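Local coordinates for protein LP04448p (Drosophila melanogaster, PDB 2QK2) that probably binds tubulin through its TOG domains and takes part in microtubule plus-end tracking as the XMAP215-family protein Mini spindles, at residues 148-153 and 185-190. Sequence-based numbering, arbitrary orientation.
Sequences SVKSET and LNEPDP
Lys150 runs nearly straight toward Glu187 until its last torsion (chi4 77°) swings NZ aside and leaves the methylenes CD and CE facing Glu187 OE2; the glutamate bends at chi2 (72°), which sets its carboxylate beside the lysine chain instead of driving it straight in. In this HEAT-repeat TOG domain they link helix 147-161 to the loop between helices 171-185 and 190-207. The two chains cross at about a right angle, and Glu187 OE2 meets the flank of the lysine, 3.2 Å from Lys150 CE and 3.5 Å from CD. Because NZ is turned aside, the charged groups form a long salt bridge, with Lys150 NZ 4.0 Å from Glu187 OE2. Attraction here is therefore probably modest and mainly electrostatic, and long, flexible, charged side chains suit this surface place because the backbones stay apart, with Lys150 CA 9.8 Å from Glu187 CA.

Beyond the pair, Ser151 is buried, and its hydroxyl forms a hydrogen bond with that of Ser195 in helix 190-207; a small polar side chain suits this place. Asp189 suits the N-cap of that helix, since its short carboxylate can turn back to accept from the backbone N of Val192. Within helix 147-161, Thr153 returns its hydroxyl to the preceding turn: OG1 donates a 2.7 Å hydrogen bond to Val149 O from above the carbonyl plane, while Thr153 N reaches the same oxygen from the opposite face.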
loop_
_atom_site.group_PDB
_atom_site.type_symbol
_atom_site.label_atom_id
_atom_site.label_comp_id
_atom_site.label_asym_id
_atom_site.label_seq_id
_atom_site.Cartn_x
_atom_site.Cartn_y
_atom_site.Cartn_z
ATOM N N SER A 148 4.761 -10.112 -10.907
ATOM C CA SER A 148 3.579 -9.442 -10.376
ATOM C C SER A 148 3.917 -8.560 -9.179
ATOM O O SER A 148 3.377 -7.461 -9.037
ATOM C CB SER A 148 2.523 -10.472 -9.975
ATOM O OG SER A 148 1.958 -11.075 -11.125
ATOM N N VAL A 149 4.804 -9.048 -8.318
ATOM C CA VAL A 149 5.211 -8.287 -7.143
ATOM C C VAL A 149 6.005 -7.057 -7.577
ATOM O O VAL A 149 5.757 -5.956 -7.087
ATOM C CB VAL A 149 6.068 -9.145 -6.183
ATOM C CG1 VAL A 149 6.670 -8.268 -5.077
ATOM C CG2 VAL A 149 5.204 -10.252 -5.574
ATOM N N LYS A 150 6.948 -7.241 -8.500
ATOM C CA LYS A 150 7.754 -6.123 -8.983
ATOM C C LYS A 150 6.864 -5.026 -9.546
ATOM O O LYS A 150 7.041 -3.847 -9.241
ATOM C CB LYS A 150 8.719 -6.560 -10.091
ATOM C CG LYS A 150 9.820 -7.524 -9.685
ATOM C CD LYS A 150 10.924 -7.471 -10.735
ATOM C CE LYS A 150 11.934 -8.584 -10.584
ATOM N NZ LYS A 150 11.365 -9.849 -11.117
ATOM N N SER A 151 5.912 -5.421 -10.383
ATOM C CA SER A 151 5.009 -4.463 -11.002
ATOM C C SER A 151 4.164 -3.711 -9.978
ATOM O O SER A 151 4.117 -2.480 -9.988
ATOM C CB SER A 151 4.088 -5.174 -11.997
ATOM O OG SER A 151 3.138 -4.265 -12.523
ATOM N N GLU A 152 3.490 -4.451 -9.099
ATOM C CA GLU A 152 2.637 -3.822 -8.091
ATOM C C GLU A 152 3.446 -2.979 -7.115
ATOM O O GLU A 152 2.942 -1.997 -6.573
ATOM C CB GLU A 152 1.824 -4.873 -7.335
ATOM C CG GLU A 152 0.710 -5.544 -8.162
ATOM C CD GLU A 152 -0.369 -4.571 -8.629
ATOM O OE1 GLU A 152 -0.741 -3.656 -7.855
ATOM O OE2 GLU A 152 -0.864 -4.730 -9.770
ATOM N N THR A 153 4.703 -3.352 -6.892
ATOM C CA THR A 153 5.543 -2.575 -5.993
ATOM C C THR A 153 5.829 -1.231 -6.669
ATOM O O THR A 153 5.748 -0.180 -6.037
ATOM C CB THR A 153 6.880 -3.289 -5.685
ATOM O OG1 THR A 153 6.621 -4.529 -5.015
ATOM C CG2 THR A 153 7.752 -2.422 -4.784
ATOM N N LEU A 185 12.887 -1.300 -14.759
ATOM C CA LEU A 185 12.472 -0.695 -16.022
ATOM C C LEU A 185 13.112 -1.464 -17.176
ATOM O O LEU A 185 12.527 -1.600 -18.253
ATOM C CB LEU A 185 12.916 0.769 -16.089
ATOM C CG LEU A 185 12.687 1.507 -17.414
ATOM C CD1 LEU A 185 11.193 1.717 -17.653
ATOM C CD2 LEU A 185 13.415 2.846 -17.377
ATOM N N ASN A 186 14.319 -1.966 -16.938
ATOM C CA ASN A 186 15.044 -2.713 -17.953
ATOM C C ASN A 186 14.764 -4.209 -17.896
ATOM O O ASN A 186 15.430 -4.995 -18.563
ATOM C CB ASN A 186 16.547 -2.453 -17.826
ATOM C CG ASN A 186 16.903 -0.992 -18.045
ATOM O OD1 ASN A 186 16.362 -0.337 -18.935
ATOM N ND2 ASN A 186 17.823 -0.480 -17.243
ATOM N N GLU A 187 13.778 -4.602 -17.095
ATOM C CA GLU A 187 13.402 -6.007 -16.981
ATOM C C GLU A 187 12.736 -6.399 -18.300
ATOM O O GLU A 187 12.188 -5.550 -19.005
ATOM C CB GLU A 187 12.402 -6.199 -15.834
ATOM C CG GLU A 187 12.733 -7.347 -14.889
ATOM C CD GLU A 187 13.926 -7.040 -14.002
ATOM O OE1 GLU A 187 15.002 -6.706 -14.542
ATOM O OE2 GLU A 187 13.790 -7.130 -12.764
ATOM N N PRO A 188 12.768 -7.691 -18.650
ATOM C CA PRO A 188 12.153 -8.147 -19.901
ATOM C C PRO A 188 10.629 -8.106 -19.878
ATOM O O PRO A 188 9.991 -8.003 -20.924
ATOM C CB PRO A 188 12.673 -9.574 -20.046
ATOM C CG PRO A 188 13.965 -9.555 -19.269
ATOM C CD PRO A 188 13.587 -8.760 -18.056
ATOM N N ASP A 189 10.047 -8.189 -18.687
ATOM C CA ASP A 189 8.594 -8.186 -18.551
ATOM C C ASP A 189 7.966 -6.829 -18.888
ATOM O O ASP A 189 8.277 -5.814 -18.266
ATOM C CB ASP A 189 8.209 -8.612 -17.134
ATOM C CG ASP A 189 6.719 -8.790 -16.970
ATOM O OD1 ASP A 189 5.992 -7.772 -16.967
ATOM O OD2 ASP A 189 6.278 -9.952 -16.855
ATOM N N PRO A 190 7.059 -6.805 -19.878
ATOM C CA PRO A 190 6.365 -5.594 -20.337
ATOM C C PRO A 190 5.607 -4.831 -19.247
ATOM O O PRO A 190 5.679 -3.605 -19.176
ATOM C CB PRO A 190 5.419 -6.124 -21.416
ATOM C CG PRO A 190 6.116 -7.347 -21.914
ATOM C CD PRO A 190 6.606 -7.978 -20.642
#